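PDB 3OEO: periplasmic chaperone Spy from Escherichia coli, which probably acts as an ATP-independent periplasmic chaperone, limiting the aggregation of proteins and helping them to refold, as a cradle-shaped homodimer. Local coordinates for residues A[53-58]-A[94-99]; A[61-66]-A[79-84]. One frame throughout, in Å; residues are numbered along the deposited sequence.

Contact 1: residues A[53-58]-A[94-99]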
ATOM      1  N   MET A  53      13.356  -0.463 -10.469  1.00102.90           N
ATOM      2  CA  MET A  53      12.853  -0.040  -9.169  1.00100.55           C
ATOM      3  C   MET A  53      12.486  -1.269  -8.333  1.00100.83           C
ATOM      4  O   MET A  53      11.304  -1.609  -8.195  1.00 99.25           O
ATOM      5  CB  MET A  53      11.620   0.836  -9.374  1.00 97.64           C
ATOM      6  CG  MET A  53      11.507   1.998  -8.410  1.00 96.30           C
ATOM      7  SD  MET A  53      12.643   3.362  -8.764  1.00 98.03           S
ATOM      8  CE  MET A  53      12.349   3.666 -10.513  1.00 98.32           C
ATOM      9  N   LYS A  54      13.505  -1.922  -7.773  1.00103.12           N
ATOM     10  CA  LYS A  54      13.353  -3.227  -7.111  1.00104.05           C
ATOM     11  C   LYS A  54      12.283  -3.257  -6.009  1.00101.15           C
ATOM     12  O   LYS A  54      12.375  -2.532  -5.014  1.00 99.65           O
ATOM     13  CB  LYS A  54      14.704  -3.736  -6.589  1.00107.25           C
ATOM     14  CG  LYS A  54      15.655  -4.203  -7.687  1.00111.02           C
ATOM     15  CD  LYS A  54      16.912  -4.832  -7.106  1.00114.73           C
ATOM     16  CE  LYS A  54      17.809  -5.391  -8.201  1.00118.90           C
ATOM     17  NZ  LYS A  54      19.051  -5.996  -7.643  1.00122.71           N
ATOM     18  N   ARG A  55      11.281  -4.117  -6.201  1.00100.76           N
ATOM     19  CA  ARG A  55      10.114  -4.192  -5.311  1.00 98.32           C
ATOM     20  C   ARG A  55      10.175  -5.228  -4.161  1.00 98.81           C
ATOM     21  O   ARG A  55       9.699  -4.933  -3.060  1.00 96.97           O
ATOM     22  CB  ARG A  55       8.817  -4.379  -6.121  1.00 97.71           C
ATOM     23  CG  ARG A  55       8.533  -3.277  -7.142  1.00 96.70           C
ATOM     24  CD  ARG A  55       7.067  -3.258  -7.582  1.00 95.60           C
ATOM     25  NE  ARG A  55       6.200  -2.591  -6.610  1.00 93.18           N
ATOM     26  CZ  ARG A  55       5.962  -1.278  -6.575  1.00 91.77           C
ATOM     27  NH1 ARG A  55       6.526  -0.463  -7.461  1.00 91.85           N
ATOM     28  NH2 ARG A  55       5.159  -0.772  -5.645  1.00 89.62           N
ATOM     29  N   PRO A  56      10.742  -6.435  -4.401  1.00101.47           N
ATOM     30  CA  PRO A  56      10.553  -7.481  -3.394  1.00101.82           C
ATOM     31  C   PRO A  56      11.764  -7.854  -2.511  1.00103.32           C
ATOM     32  O   PRO A  56      12.788  -8.310  -3.030  1.00106.55           O
ATOM     33  CB  PRO A  56      10.155  -8.689  -4.251  1.00104.35           C
ATOM     34  CG  PRO A  56      10.816  -8.434  -5.619  1.00106.30           C
ATOM     35  CD  PRO A  56      11.322  -7.002  -5.634  1.00104.51           C
ATOM     36  N   PRO A  57      11.644  -7.668  -1.178  1.00101.42           N
ATOM     37  CA  PRO A  57      12.531  -8.381  -0.255  1.00103.12           C
ATOM     38  C   PRO A  57      11.904  -9.731   0.121  1.00103.64           C
ATOM     39  O   PRO A  57      10.798  -9.778   0.668  1.00101.40           O
ATOM     40  CB  PRO A  57      12.621  -7.442   0.952  1.00101.20           C
ATOM     41  CG  PRO A  57      11.363  -6.628   0.918  1.00 97.98           C
ATOM     42  CD  PRO A  57      10.787  -6.689  -0.480  1.00 98.05           C
ATOM     43  N   LEU A  58      12.610 -10.818  -0.179  1.00106.77           N
ATOM     44  CA  LEU A  58      12.013 -12.162  -0.158  1.00107.85           C
ATOM     45  C   LEU A  58      11.807 -12.835   1.209  1.00107.21           C
ATOM     46  O   LEU A  58      11.103 -13.845   1.297  1.00108.13           O
ATOM     47  CB  LEU A  58      12.778 -13.097  -1.106  1.00112.31           C
ATOM     48  CG  LEU A  58      12.422 -13.003  -2.595  1.00113.08           C
ATOM     49  CD1 LEU A  58      13.509 -13.635  -3.451  1.00117.87           C
ATOM     50  CD2 LEU A  58      11.065 -13.637  -2.891  1.00112.65           C
ATOM     51  N   LEU A  94       8.155   7.328  -3.802  1.00 74.73           N
ATOM     52  CA  LEU A  94       8.987   8.246  -4.572  1.00 75.73           C
ATOM     53  C   LEU A  94       8.996   7.857  -6.048  1.00 75.85           C
ATOM     54  O   LEU A  94       8.287   8.451  -6.856  1.00 75.18           O
ATOM     55  CB  LEU A  94      10.412   8.261  -3.998  1.00 77.63           C
ATOM     56  CG  LEU A  94      11.408   9.422  -4.204  1.00 78.41           C
ATOM     57  CD1 LEU A  94      12.364   9.182  -5.370  1.00 78.27           C
ATOM     58  CD2 LEU A  94      10.730  10.778  -4.308  1.00 76.06           C
ATOM     59  N   ALA A  95       9.775   6.835  -6.378  1.00 77.25           N
ATOM     60  CA  ALA A  95       9.923   6.339  -7.749  1.00 78.06           C
ATOM     61  C   ALA A  95       8.634   6.292  -8.563  1.00 77.06           C
ATOM     62  O   ALA A  95       8.636   6.629  -9.750  1.00 77.59           O
ATOM     63  CB  ALA A  95      10.537   4.988  -7.716  1.00 79.27           C
ATOM     64  N   HIS A  96       7.550   5.856  -7.927  1.00 76.28           N
ATOM     65  CA  HIS A  96       6.237   5.797  -8.562  1.00 76.00           C
ATOM     66  C   HIS A  96       5.803   7.191  -9.016  1.00 75.47           C
ATOM     67  O   HIS A  96       5.323   7.369 -10.129  1.00 75.65           O
ATOM     68  CB  HIS A  96       5.202   5.211  -7.588  1.00 75.53           C
ATOM     69  CG  HIS A  96       4.173   4.336  -8.241  1.00 76.88           C
ATOM     70  ND1 HIS A  96       2.924   4.795  -8.604  1.00 77.65           N
ATOM     71  CD2 HIS A  96       4.206   3.025  -8.588  1.00 78.08           C
ATOM     72  CE1 HIS A  96       2.234   3.808  -9.149  1.00 78.44           C
ATOM     73  NE2 HIS A  96       2.989   2.724  -9.152  1.00 78.77           N
ATOM     74  N   MET A  97       5.989   8.178  -8.145  1.00 75.62           N
ATOM     75  CA  MET A  97       5.580   9.557  -8.419  1.00 75.53           C
ATOM     76  C   MET A  97       6.340  10.150  -9.607  1.00 76.10           C
ATOM     77  O   MET A  97       5.742  10.827 -10.441  1.00 75.77           O
ATOM     78  CB  MET A  97       5.741  10.421  -7.166  1.00 75.93           C
ATOM     79  CG  MET A  97       4.790  10.045  -6.030  1.00 75.17           C
ATOM     80  SD  MET A  97       5.118  10.950  -4.505  1.00 75.07           S
ATOM     81  CE  MET A  97       3.564  10.745  -3.642  1.00 74.89           C
ATOM     82  N   GLU A  98       7.642   9.866  -9.692  1.00 77.16           N
ATOM     83  CA  GLU A  98       8.453  10.252 -10.855  1.00 78.54           C
ATOM     84  C   GLU A  98       7.783   9.801 -12.151  1.00 78.22           C
ATOM     85  O   GLU A  98       7.566  10.605 -13.058  1.00 78.33           O
ATOM     86  CB  GLU A  98       9.865   9.645 -10.803  1.00 80.19           C
ATOM     87  CG  GLU A  98      10.604   9.759  -9.471  1.00 81.99           C
ATOM     88  CD  GLU A  98      12.092   9.446  -9.584  1.00 85.28           C
ATOM     89  OE1 GLU A  98      12.821   9.659  -8.595  1.00 86.94           O
ATOM     90  OE2 GLU A  98      12.540   8.982 -10.657  1.00 86.27           O
ATOM     91  N   THR A  99       7.453   8.510 -12.213  1.00 78.25           N
ATOM     92  CA  THR A  99       6.925   7.882 -13.421  1.00 78.67           C
ATOM     93  C   THR A  99       5.541   8.407 -13.799  1.00 77.96           C
ATOM     94  O   THR A  99       5.328   8.799 -14.946  1.00 78.36           O
ATOM     95  CB  THR A  99       6.885   6.343 -13.300  1.00 79.25           C
ATOM     96  OG1 THR A  99       5.993   5.971 -12.248  1.00 78.56           O
ATOM     97  CG2 THR A  99       8.267   5.785 -13.005  1.00 80.59           C
TER

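Contact 2: residues A[61-66]-A[79-84]. With CD (cadmium ion), chain G.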
ATOM      1  N   ARG A  61       8.284 -10.972   3.819  1.00 93.50           N
ATOM      2  CA  ARG A  61       6.942 -11.528   3.619  1.00 92.61           C
ATOM      3  C   ARG A  61       6.718 -12.818   4.418  1.00 93.51           C
ATOM      4  O   ARG A  61       5.576 -13.244   4.612  1.00 93.28           O
ATOM      5  CB  ARG A  61       6.645 -11.731   2.129  1.00 94.04           C
ATOM      6  CG  ARG A  61       5.941 -10.541   1.488  1.00 92.27           C
ATOM      7  CD  ARG A  61       5.720 -10.735  -0.007  1.00 94.36           C
ATOM      8  NE  ARG A  61       4.774  -9.754  -0.536  1.00 92.66           N
ATOM      9  CZ  ARG A  61       3.522 -10.027  -0.895  1.00 93.70           C
ATOM     10  NH1 ARG A  61       3.048 -11.265  -0.801  1.00 96.27           N
ATOM     11  NH2 ARG A  61       2.742  -9.058  -1.357  1.00 92.30           N
ATOM     12  N   ARG A  62       7.814 -13.429   4.870  1.00 94.50           N
ATOM     13  CA  ARG A  62       7.770 -14.487   5.874  1.00 94.98           C
ATOM     14  C   ARG A  62       7.528 -13.862   7.250  1.00 92.09           C
ATOM     15  O   ARG A  62       6.655 -14.308   7.987  1.00 91.43           O
ATOM     16  CB  ARG A  62       9.076 -15.294   5.877  1.00 98.29           C
ATOM     17  CG  ARG A  62       9.021 -16.604   6.668  1.00100.32           C
ATOM     18  CD  ARG A  62      10.408 -17.191   6.961  1.00103.89           C
ATOM     19  NE  ARG A  62      11.224 -17.369   5.759  1.00106.56           N
ATOM     20  CZ  ARG A  62      12.316 -16.662   5.475  1.00107.26           C
ATOM     21  NH1 ARG A  62      12.757 -15.732   6.313  1.00105.21           N
ATOM     22  NH2 ARG A  62      12.982 -16.895   4.351  1.00110.35           N
ATOM     23  N   ALA A  63       8.293 -12.821   7.577  1.00 90.39           N
ATOM     24  CA  ALA A  63       8.174 -12.125   8.863  1.00 88.10           C
ATOM     25  C   ALA A  63       6.736 -11.725   9.187  1.00 85.64           C
ATOM     26  O   ALA A  63       6.213 -12.111  10.236  1.00 85.50           O
ATOM     27  CB  ALA A  63       9.093 -10.913   8.909  1.00 87.64           C
ATOM     28  N   MET A  64       6.090 -10.979   8.289  1.00 83.69           N
ATOM     29  CA  MET A  64       4.687 -10.597   8.486  1.00 81.64           C
ATOM     30  C   MET A  64       3.869 -11.834   8.839  1.00 81.93           C
ATOM     31  O   MET A  64       3.093 -11.827   9.793  1.00 81.49           O
ATOM     32  CB  MET A  64       4.072  -9.956   7.236  1.00 81.35           C
ATOM     33  CG  MET A  64       4.974  -9.091   6.385  1.00 81.28           C
ATOM     34  SD  MET A  64       4.425  -9.231   4.666  1.00 83.44           S
ATOM     35  CE  MET A  64       5.227  -7.783   3.959  1.00 81.71           C
ATOM     36  N   HIS A  65       4.049 -12.892   8.053  1.00 82.84           N
ATOM     37  CA  HIS A  65       3.385 -14.167   8.306  1.00 83.68           C
ATOM     38  C   HIS A  65       3.687 -14.623   9.732  1.00 82.94           C
ATOM     39  O   HIS A  65       2.771 -14.890  10.504  1.00 82.76           O
ATOM     40  CB  HIS A  65       3.832 -15.215   7.284  1.00 86.36           C
ATOM     41  CG  HIS A  65       2.837 -16.310   7.055  1.00 89.14           C
ATOM     42  ND1 HIS A  65       3.066 -17.616   7.437  1.00 92.34           N
ATOM     43  CD2 HIS A  65       1.615 -16.300   6.470  1.00 89.79           C
ATOM     44  CE1 HIS A  65       2.028 -18.360   7.102  1.00 94.11           C
ATOM     45  NE2 HIS A  65       1.133 -17.585   6.515  1.00 92.90           N
ATOM     46  N   ASP A  66       4.972 -14.653  10.084  1.00 82.27           N
ATOM     47  CA  ASP A  66       5.430 -15.113  11.401  1.00 81.56           C
ATOM     48  C   ASP A  66       4.753 -14.390  12.578  1.00 78.95           C
ATOM     49  O   ASP A  66       4.360 -15.032  13.559  1.00 79.48           O
ATOM     50  CB  ASP A  66       6.962 -15.028  11.498  1.00 82.52           C
ATOM     51  CG  ASP A  66       7.673 -15.861  10.418  1.00 84.97           C
ATOM     52  OD1 ASP A  66       6.981 -16.598   9.678  1.00 85.43           O
ATOM     53  OD2 ASP A  66       8.924 -15.791  10.315  1.00 85.48           O
ATOM     54  N   GLU A  79       6.408  -3.726  15.296  1.00 53.50           N
ATOM     55  CA  GLU A  79       6.996  -2.379  15.283  1.00 54.29           C
ATOM     56  C   GLU A  79       8.362  -2.309  14.609  1.00 55.29           C
ATOM     57  O   GLU A  79       8.681  -1.304  13.968  1.00 55.67           O
ATOM     58  CB  GLU A  79       7.192  -1.840  16.708  1.00 56.17           C
ATOM     59  CG  GLU A  79       5.933  -1.627  17.534  1.00 54.73           C
ATOM     60  CD  GLU A  79       6.236  -1.036  18.905  1.00 55.80           C
ATOM     61  OE1 GLU A  79       7.423  -0.895  19.268  1.00 56.88           O
ATOM     62  OE2 GLU A  79       5.275  -0.707  19.627  1.00 55.64           O
ATOM     63  N   ALA A  80       9.168  -3.361  14.776  1.00 55.89           N
ATOM     64  CA  ALA A  80      10.566  -3.350  14.341  1.00 57.47           C
ATOM     65  C   ALA A  80      10.797  -4.175  13.086  1.00 56.87           C
ATOM     66  O   ALA A  80      11.938  -4.337  12.630  1.00 58.19           O
ATOM     67  CB  ALA A  80      11.472  -3.803  15.459  1.00 60.04           C
ATOM     68  N   GLN A  81       9.703  -4.703  12.546  1.00 55.31           N
ATOM     69  CA  GLN A  81       9.683  -5.287  11.214  1.00 55.74           C
ATOM     70  C   GLN A  81       9.245  -4.196  10.220  1.00 56.08           C
ATOM     71  O   GLN A  81       9.963  -3.911   9.254  1.00 56.39           O
ATOM     72  CB  GLN A  81       8.756  -6.513  11.180  1.00 54.33           C
ATOM     73  CG  GLN A  81       8.126  -6.859   9.818  1.00 50.96           C
ATOM     74  CD  GLN A  81       9.120  -7.350   8.778  1.00 49.76           C
ATOM     75  OE1 GLN A  81      10.332  -7.360   9.006  1.00 51.92           O
ATOM     76  NE2 GLN A  81       8.607  -7.769   7.625  1.00 47.41           N
ATOM     77  N   ILE A  82       8.070  -3.608  10.487  1.00 56.43           N
ATOM     78  CA  ILE A  82       7.548  -2.416   9.812  1.00 57.73           C
ATOM     79  C   ILE A  82       8.620  -1.439   9.314  1.00 60.27           C
ATOM     80  O   ILE A  82       8.727  -1.213   8.120  1.00 60.26           O
ATOM     81  CB  ILE A  82       6.583  -1.614  10.732  1.00 57.38           C
ATOM     82  CG1 ILE A  82       5.288  -2.385  10.994  1.00 56.82           C
ATOM     83  CG2 ILE A  82       6.252  -0.243  10.119  1.00 57.50           C
ATOM     84  CD1 ILE A  82       4.376  -1.694  12.007  1.00 56.73           C
ATOM     85  N   ALA A  83       9.409  -0.870  10.225  1.00 63.64           N
ATOM     86  CA  ALA A  83      10.325   0.221   9.877  1.00 66.58           C
ATOM     87  C   ALA A  83      11.559  -0.227   9.087  1.00 69.11           C
ATOM     88  O   ALA A  83      12.309   0.612   8.579  1.00 70.55           O
ATOM     89  CB  ALA A  83      10.740   0.996  11.134  1.00 68.73           C
ATOM     90  N   LYS A  84      11.790  -1.542   9.015  1.00 70.56           N
ATOM     91  CA  LYS A  84      12.783  -2.103   8.089  1.00 72.82           C
ATOM     92  C   LYS A  84      12.164  -2.017   6.689  1.00 71.61           C
ATOM     93  O   LYS A  84      12.861  -1.912   5.676  1.00 72.66           O
ATOM     94  CB  LYS A  84      13.138  -3.546   8.470  1.00 73.90           C
ATOM     95  CG  LYS A  84      14.302  -4.153   7.679  1.00 76.72           C
ATOM     96  CD  LYS A  84      14.940  -5.366   8.377  1.00 78.45           C
ATOM     97  CE  LYS A  84      14.045  -6.610   8.327  1.00 77.14           C
ATOM     98  NZ  LYS A  84      14.777  -7.875   8.626  1.00 79.12           N
TER
HETATM   99 CD    CD G  18       7.377 -19.056   9.774  1.00 76.52          CD
HETATM  100  O   HOH W   1       8.388 -20.168   7.592  1.00 36.38           O
HETATM  101  O   HOH W   2       6.823 -21.399   9.384  1.00 35.04           O

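Contact 1: residues A[53-58]-A[94-99]
Met53 and Ala95 make the apolar centre of this small contact. The thioether of Met53 folds back over the Ala95 methyl group, its CE 3.6 Å from Ala95 CB. The chain bends twice in succession, at chi2 (75°) and chi3 (51°), and its end lies alongside the methyl. The sulfur is modelled closer still to Ala95, but at this resolution that approach is doubtful. Beside this pair, Arg55 reaches back to the helix: its NH1 comes to the edge of the His96 ring, near the ring plane, 4.3 Å from His96 CD2, while the guanidinium itself is turned obliquely to that carbon. The ionisable nitrogens themselves do not touch, Arg55 NH1 lying 5.1 Å from His96 NE2. No hydrogen bond joins the two segments. One turn further on, Thr99 OG1 donates to His96 O at 2.6 Å, tilted 26° from the carbonyl plane, and His96 ND1 makes a weak hydrogen bond with Gln100. A bound cadmium ion lies about 5 Å from the His96 side chain, too far for a direct bond. The contact lays the loop between helix 38-49 and helix 60-68 on helix 87-104, the long helix of the cradle, whose Leu94, Met97 and Glu98 pack against Ala78, Met64 and Phe73 of the second subunit.

Contact 2: residues A[61-66]-A[79-84]
Gln81 swings its CG away from its own backbone N (chi1 153°) and then bends at chi2, 68°, which carries its amide across to Ala63 and Met64 on the facing helix. The Ala63 methyl sits above the plane of that amide, with its CB 3.4 Å from Gln81 NE2 and 3.8 Å from Gln81 OE1. Met64 adds a lighter touch: its CG is 4.1 Å from Gln81 NE2, and the two side chains cross obliquely. All of this is van der Waals contact, with no hydrogen bond between the segments. Replacing Gln81 by an alanine here would remove the amide and would probably open a gap beside the Ala63 methyl, leaving Met64 CG without its neighbour. One turn beyond Ala63, Asp66 binds a cadmium ion through a single oxygen, OD1 at 2.5 Å, and two waters also bind the ion. The Gln81 side chain also touches Glu60 and Ile67, extending the packing along helix 60-68. The contact thus pairs helix 60-68 with helix 75-82, two short helices that follow each other in the chain. The second subunit packs here too: its Phe115 and Phe119 meet the His65 ring, and its Leu94 rests on Ile82.

From the N terminus the chain runs through helix 38-49 into the loop 53-58, the first half of contact 1. It then enters helix 60-68, turns, and returns along helix 75-82, where contact 2 closes a short loop with only 12 residues between its segments. Helix 87-104 follows, and its residues 94-99 come back to the loop 53-58 to close contact 1. The smaller loop therefore lies wholly within the larger one. The two centres are 19 Å apart and the contacts share no touch beyond adjoining in sequence: contact 2 joins the two short helices, contact 1 sets the loop leading into them against the long helix, and both border the second subunit.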